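Local structure of putative N-acetylmuramoyl-L-alanine amidase,autolysin cwp6 (Peptoclostridium difficile, 5J72) at residues T139-A144 with E194-E199; I171-L176 with A182-A187. The protein probably hydrolyses the bond joining N-acetylmuramic acid to L-alanine in peptidoglycan as a zinc-dependent autolysin, and carries CWB2 domains for attachment to the cell wall. One frame throughout, in Å; residues are numbered along the deposited sequence.

Contact 1. Residues T139-A144 with E194-E199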
loop_
_atom_site.group_PDB
_atom_site.type_symbol
_atom_site.label_atom_id
_atom_site.label_comp_id
_atom_site.label_asym_id
_atom_site.label_seq_id
_atom_site.Cartn_x
_atom_site.Cartn_y
_atom_site.Cartn_z
ATOM N N THR A 139 9.360 -11.980 -15.580
ATOM C CA THR A 139 10.208 -10.975 -14.966
ATOM C C THR A 139 9.451 -9.650 -14.874
ATOM O O THR A 139 8.312 -9.533 -15.359
ATOM C CB THR A 139 11.500 -10.770 -15.779
ATOM O OG1 THR A 139 11.216 -9.943 -16.907
ATOM C CG2 THR A 139 12.076 -12.108 -16.326
ATOM N N ARG A 140 10.099 -8.677 -14.271
ATOM C CA ARG A 140 9.551 -7.364 -14.118
ATOM C C ARG A 140 9.131 -6.790 -15.521
ATOM O O ARG A 140 8.143 -6.054 -15.588
ATOM C CB ARG A 140 10.598 -6.454 -13.482
ATOM C CG ARG A 140 11.904 -6.369 -14.281
ATOM C CD ARG A 140 13.057 -5.682 -13.435
ATOM N NE ARG A 140 13.268 -6.469 -12.209
ATOM C CZ ARG A 140 13.853 -6.035 -11.098
ATOM N NH1 ARG A 140 14.368 -4.814 -11.039
ATOM N NH2 ARG A 140 13.890 -6.807 -10.024
ATOM N N PHE A 141 9.882 -7.096 -16.583
ATOM C CA PHE A 141 9.553 -6.584 -17.935
ATOM C C PHE A 141 8.199 -7.133 -18.383
ATOM O O PHE A 141 7.401 -6.361 -18.879
ATOM C CB PHE A 141 10.626 -7.007 -18.971
ATOM C CG PHE A 141 11.941 -6.389 -18.648
ATOM C CD1 PHE A 141 12.260 -5.120 -19.106
ATOM C CD2 PHE A 141 12.858 -7.051 -17.823
ATOM C CE1 PHE A 141 13.468 -4.506 -18.749
ATOM C CE2 PHE A 141 14.065 -6.437 -17.469
ATOM C CZ PHE A 141 14.362 -5.168 -17.931
ATOM N N GLU A 142 7.952 -8.480 -18.222
ATOM C CA GLU A 142 6.674 -9.027 -18.647
ATOM C C GLU A 142 5.579 -8.591 -17.728
ATOM O O GLU A 142 4.436 -8.475 -18.182
ATOM C CB GLU A 142 6.662 -10.571 -18.707
ATOM C CG GLU A 142 7.578 -11.146 -19.775
ATOM C CD GLU A 142 9.029 -11.205 -19.329
ATOM O OE1 GLU A 142 9.314 -11.131 -18.116
ATOM O OE2 GLU A 142 9.895 -11.307 -20.205
ATOM N N THR A 143 5.880 -8.374 -16.433
ATOM C CA THR A 143 4.826 -7.908 -15.540
ATOM C C THR A 143 4.382 -6.477 -15.990
ATOM O O THR A 143 3.171 -6.223 -15.987
ATOM C CB THR A 143 5.316 -7.903 -14.074
ATOM O OG1 THR A 143 5.302 -9.247 -13.659
ATOM C CG2 THR A 143 4.373 -7.116 -13.114
ATOM N N ALA A 144 5.335 -5.596 -16.365
ATOM C CA ALA A 144 4.951 -4.247 -16.812
ATOM C C ALA A 144 4.037 -4.370 -18.082
ATOM O O ALA A 144 3.081 -3.605 -18.249
ATOM C CB ALA A 144 6.178 -3.420 -17.129
ATOM N N GLU A 194 12.515 -8.192 -25.804
ATOM C CA GLU A 194 11.459 -8.480 -26.728
ATOM C C GLU A 194 10.070 -8.179 -26.145
ATOM O O GLU A 194 9.198 -7.718 -26.871
ATOM C CB GLU A 194 11.567 -9.971 -27.093
ATOM C CG GLU A 194 10.418 -10.491 -27.945
ATOM C CD GLU A 194 10.247 -9.759 -29.311
ATOM O OE1 GLU A 194 11.259 -9.301 -29.893
ATOM O OE2 GLU A 194 9.088 -9.670 -29.787
ATOM N N SER A 195 9.860 -8.481 -24.850
ATOM C CA SER A 195 8.596 -8.225 -24.186
ATOM C C SER A 195 8.281 -6.697 -24.343
ATOM O O SER A 195 7.188 -6.377 -24.826
ATOM C CB SER A 195 8.703 -8.676 -22.716
ATOM O OG SER A 195 9.717 -7.947 -22.040
ATOM N N THR A 196 9.196 -5.795 -24.024
ATOM C CA THR A 196 8.928 -4.345 -24.159
ATOM C C THR A 196 8.749 -3.941 -25.666
ATOM O O THR A 196 7.863 -3.171 -26.003
ATOM C CB THR A 196 10.114 -3.529 -23.560
ATOM O OG1 THR A 196 10.179 -3.860 -22.172
ATOM C CG2 THR A 196 9.929 -2.000 -23.733
ATOM N N LYS A 197 9.616 -4.488 -26.558
ATOM C CA LYS A 197 9.512 -4.171 -27.986
ATOM C C LYS A 197 8.105 -4.543 -28.502
ATOM O O LYS A 197 7.505 -3.753 -29.202
ATOM C CB LYS A 197 10.615 -4.983 -28.713
ATOM C CG LYS A 197 10.368 -5.170 -30.209
ATOM C CD LYS A 197 11.558 -5.980 -30.858
ATOM C CE LYS A 197 11.313 -6.214 -32.347
ATOM N NZ LYS A 197 11.793 -5.038 -33.125
ATOM N N ALA A 198 7.577 -5.724 -28.151
ATOM C CA ALA A 198 6.285 -6.142 -28.681
ATOM C C ALA A 198 5.159 -5.316 -28.091
ATOM O O ALA A 198 4.169 -5.056 -28.793
ATOM C CB ALA A 198 6.042 -7.646 -28.380
ATOM N N GLU A 199 5.266 -4.910 -26.799
ATOM C CA GLU A 199 4.160 -4.134 -26.251
ATOM C C GLU A 199 4.201 -2.697 -26.805
ATOM O O GLU A 199 3.148 -2.103 -27.001
ATOM C CB GLU A 199 4.241 -4.156 -24.678
ATOM C CG GLU A 199 3.128 -3.331 -23.984
ATOM C CD GLU A 199 1.706 -3.863 -24.268
ATOM O OE1 GLU A 199 1.560 -4.955 -24.911
ATOM O OE2 GLU A 199 0.728 -3.191 -23.839
HETATM O O HOH W 1 8.421 -3.809 -20.022
HETATM O O HOH W 2 11.694 -9.693 -20.945
#

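Contact 2. Residues I171-L176 with A182-A187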
loop_
_atom_site.group_PDB
_atom_site.type_symbol
_atom_site.label_atom_id
_atom_site.label_comp_id
_atom_site.label_asym_id
_atom_site.label_seq_id
_atom_site.Cartn_x
_atom_site.Cartn_y
_atom_site.Cartn_z
ATOM N N ILE A 171 11.067 6.392 -9.536
ATOM C CA ILE A 171 10.123 6.454 -8.462
ATOM C C ILE A 171 9.288 7.738 -8.473
ATOM O O ILE A 171 8.328 7.796 -7.715
ATOM C CB ILE A 171 10.791 6.515 -6.942
ATOM C CG1 ILE A 171 11.735 7.782 -6.891
ATOM C CG2 ILE A 171 11.526 5.182 -6.662
ATOM C CD1 ILE A 171 12.903 7.740 -5.868
ATOM N N THR A 172 9.633 8.775 -9.224
ATOM C CA THR A 172 8.746 9.958 -9.221
ATOM C C THR A 172 8.028 10.029 -10.613
ATOM O O THR A 172 7.322 11.011 -10.893
ATOM C CB THR A 172 9.559 11.256 -9.001
ATOM O OG1 THR A 172 10.597 11.278 -9.967
ATOM C CG2 THR A 172 10.151 11.289 -7.545
ATOM N N ALA A 173 8.189 8.996 -11.433
ATOM C CA ALA A 173 7.572 8.928 -12.783
ATOM C C ALA A 173 6.082 8.684 -12.737
ATOM O O ALA A 173 5.428 9.104 -13.668
ATOM C CB ALA A 173 8.199 7.803 -13.577
ATOM N N THR A 174 5.494 8.054 -11.654
ATOM C CA THR A 174 4.049 7.770 -11.707
ATOM C C THR A 174 3.179 8.952 -11.875
ATOM O O THR A 174 2.259 8.881 -12.678
ATOM C CB THR A 174 3.592 6.882 -10.472
ATOM O OG1 THR A 174 4.171 5.601 -10.692
ATOM C CG2 THR A 174 2.113 6.760 -10.370
ATOM N N PRO A 175 3.381 10.092 -11.164
ATOM C CA PRO A 175 2.485 11.238 -11.368
ATOM C C PRO A 175 2.525 11.810 -12.812
ATOM O O PRO A 175 1.547 12.360 -13.301
ATOM C CB PRO A 175 2.966 12.256 -10.300
ATOM C CG PRO A 175 3.548 11.388 -9.238
ATOM C CD PRO A 175 4.275 10.300 -10.005
ATOM N N LEU A 176 3.693 11.693 -13.455
ATOM C CA LEU A 176 3.781 12.177 -14.850
ATOM C C LEU A 176 3.097 11.165 -15.783
ATOM O O LEU A 176 2.365 11.564 -16.679
ATOM C CB LEU A 176 5.245 12.290 -15.229
ATOM C CG LEU A 176 5.451 12.802 -16.713
ATOM C CD1 LEU A 176 4.744 14.176 -16.893
ATOM C CD2 LEU A 176 6.960 13.005 -16.947
ATOM N N ALA A 182 -0.601 7.230 -19.305
ATOM C CA ALA A 182 0.285 6.331 -20.020
ATOM C C ALA A 182 0.863 5.260 -19.114
ATOM O O ALA A 182 1.013 5.491 -17.926
ATOM C CB ALA A 182 1.474 7.144 -20.536
ATOM N N PRO A 183 1.178 4.101 -19.667
ATOM C CA PRO A 183 1.789 3.076 -18.857
ATOM C C PRO A 183 3.335 3.314 -18.795
ATOM O O PRO A 183 3.901 4.059 -19.635
ATOM C CB PRO A 183 1.524 1.787 -19.642
ATOM C CG PRO A 183 1.573 2.253 -21.105
ATOM C CD PRO A 183 0.884 3.651 -21.054
ATOM N N ILE A 184 3.980 2.666 -17.846
ATOM C CA ILE A 184 5.418 2.719 -17.756
ATOM C C ILE A 184 5.893 1.314 -18.206
ATOM O O ILE A 184 5.445 0.285 -17.669
ATOM C CB ILE A 184 5.861 2.967 -16.311
ATOM C CG1 ILE A 184 5.554 4.430 -15.929
ATOM C CG2 ILE A 184 7.366 2.535 -16.177
ATOM C CD1 ILE A 184 5.706 4.784 -14.399
ATOM N N LEU A 185 6.761 1.265 -19.212
ATOM C CA LEU A 185 7.345 -0.022 -19.601
ATOM C C LEU A 185 8.868 0.069 -19.252
ATOM O O LEU A 185 9.378 1.155 -19.013
ATOM C CB LEU A 185 7.231 -0.339 -21.134
ATOM C CG LEU A 185 5.773 -0.538 -21.578
ATOM C CD1 LEU A 185 5.728 -0.768 -23.118
ATOM C CD2 LEU A 185 5.068 -1.698 -20.793
ATOM N N LEU A 186 9.551 -1.051 -19.300
ATOM C CA LEU A 186 10.939 -1.051 -18.848
ATOM C C LEU A 186 11.986 -1.364 -19.909
ATOM O O LEU A 186 11.772 -2.211 -20.780
ATOM C CB LEU A 186 11.048 -2.144 -17.739
ATOM C CG LEU A 186 10.054 -1.952 -16.586
ATOM C CD1 LEU A 186 10.157 -3.106 -15.619
ATOM C CD2 LEU A 186 10.281 -0.615 -15.905
ATOM N N ALA A 187 13.136 -0.686 -19.776
ATOM C CA ALA A 187 14.275 -0.847 -20.674
ATOM C C ALA A 187 15.536 -1.256 -19.859
ATOM O O ALA A 187 15.525 -1.209 -18.623
ATOM C CB ALA A 187 14.583 0.485 -21.307
#

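Contact 1. Residues T139-A144 with E194-E199
Phe141 meets Ser195 and Thr196 where two helices of a cell-wall-binding CWB2 domain begin side by side. Their short axes come within 8.9 Å and run nearly parallel, 18° apart. Direct packing gathers round the buried Phe141: its CB is 3.3 Å from Ser195 OG, and the buried Thr196 puts OG1 at the ring edge, near its plane, 3.9 Å from Phe141 CD1. That hydroxyl also bonds to the carbonyl oxygen of Leu186 in strand 184-187 and accepts from a water at 2.8 Å from Thr196 OG1. The same water donates to Phe141 O, so it ties a backbone carbonyl of one helix to a side chain of the next.

The other flank, formed by Glu142 and Ser195, is partly exposed and looser. Glu142 OE2 comes no nearer to Ser195 than 3.8 Å, at CB, and a second water bridges OE2 to Ser195 OG. A bend in the glutamate chain (chi2 81°) turns its carboxylate back to the start of its own helix, where it completes a capping box with Thr139. Phe141 N donates to Thr139 OG1 at 3.2 Å, while Glu142 OE1 receives both Thr139 N and Thr139 OG1, which approach from opposite faces of the carboxylate plane. Thr139 N lies 2.7 Å from Glu142 OE1, nearly in line with its C-O bond.

Contact 2. Residues I171-L176 with A182-A187
A beta-alpha-beta unit, made of strand 158-163, helix 174-180 and strand 184-187, brings Ala173 and Thr174 over Ile184. Strand 184-187 is an outermost strand of a four-stranded parallel sheet, and backbone hydrogen bonds tie Leu185 to Val160 and Ala187 to Val162 and Gly164. The contact is therefore one between residues 173-174 of the connection, at Thr174 already in helix 174-180, and the strand to which that helix leads.

It is small and buried: 88 Å² summed over both sides, with a nearest CA-CA separation of 8.0 Å between Thr174 and Ile184. One methyl spans that gap. Ile184 has CG1 beside its backbone N (chi1 -73°), and chi2 of 169° extends the chain, carrying CD1 farthest from the strand. The methyl-to-methyl approach, Ala173 CB to Ile184 CD1, measures 4.0 Å, an ordinary apolar distance, whereas Ile184 CG1 is already 4.9 Å from Ala173 CB. The Thr174 side chain crosses that of Ile184 at about a right angle and presents its hydroxyl rather than its methyl.

Pro382 of helix 375-387 touches both Thr174 and Ile184, extending the apolar packing beyond the unit itself. Leu185, the next residue of the strand, meets Ser148 of helix 140-151 instead. Seen from Ile184 CD1, Thr174 OG1 lies roughly at a right angle to Ala173 CB, 4.1 Å from CD1.

In the fold
Both contacts lie in the same CWB2 region, and their centres are 14 Å apart. Along the chain the order is 139-144, 171-176, 182-187, 194-199, so contact 2 is nested inside the loop that contact 1 closes. Strand 184-187 is the shared element: it belongs to contact 2, leads on to helix 194-203 of contact 1, and touches both helices of contact 1 through Leu185 and Leu186. Arg140 O, for instance, packs 3.6 Å from Leu186 CD1. Contact 1 joins helices 140-151 and 194-203 to each other, and contact 2 sets the residues at helix 174-180 against the same strand, in a cell-wall-binding part of the protein and away from the zinc site of the amidase.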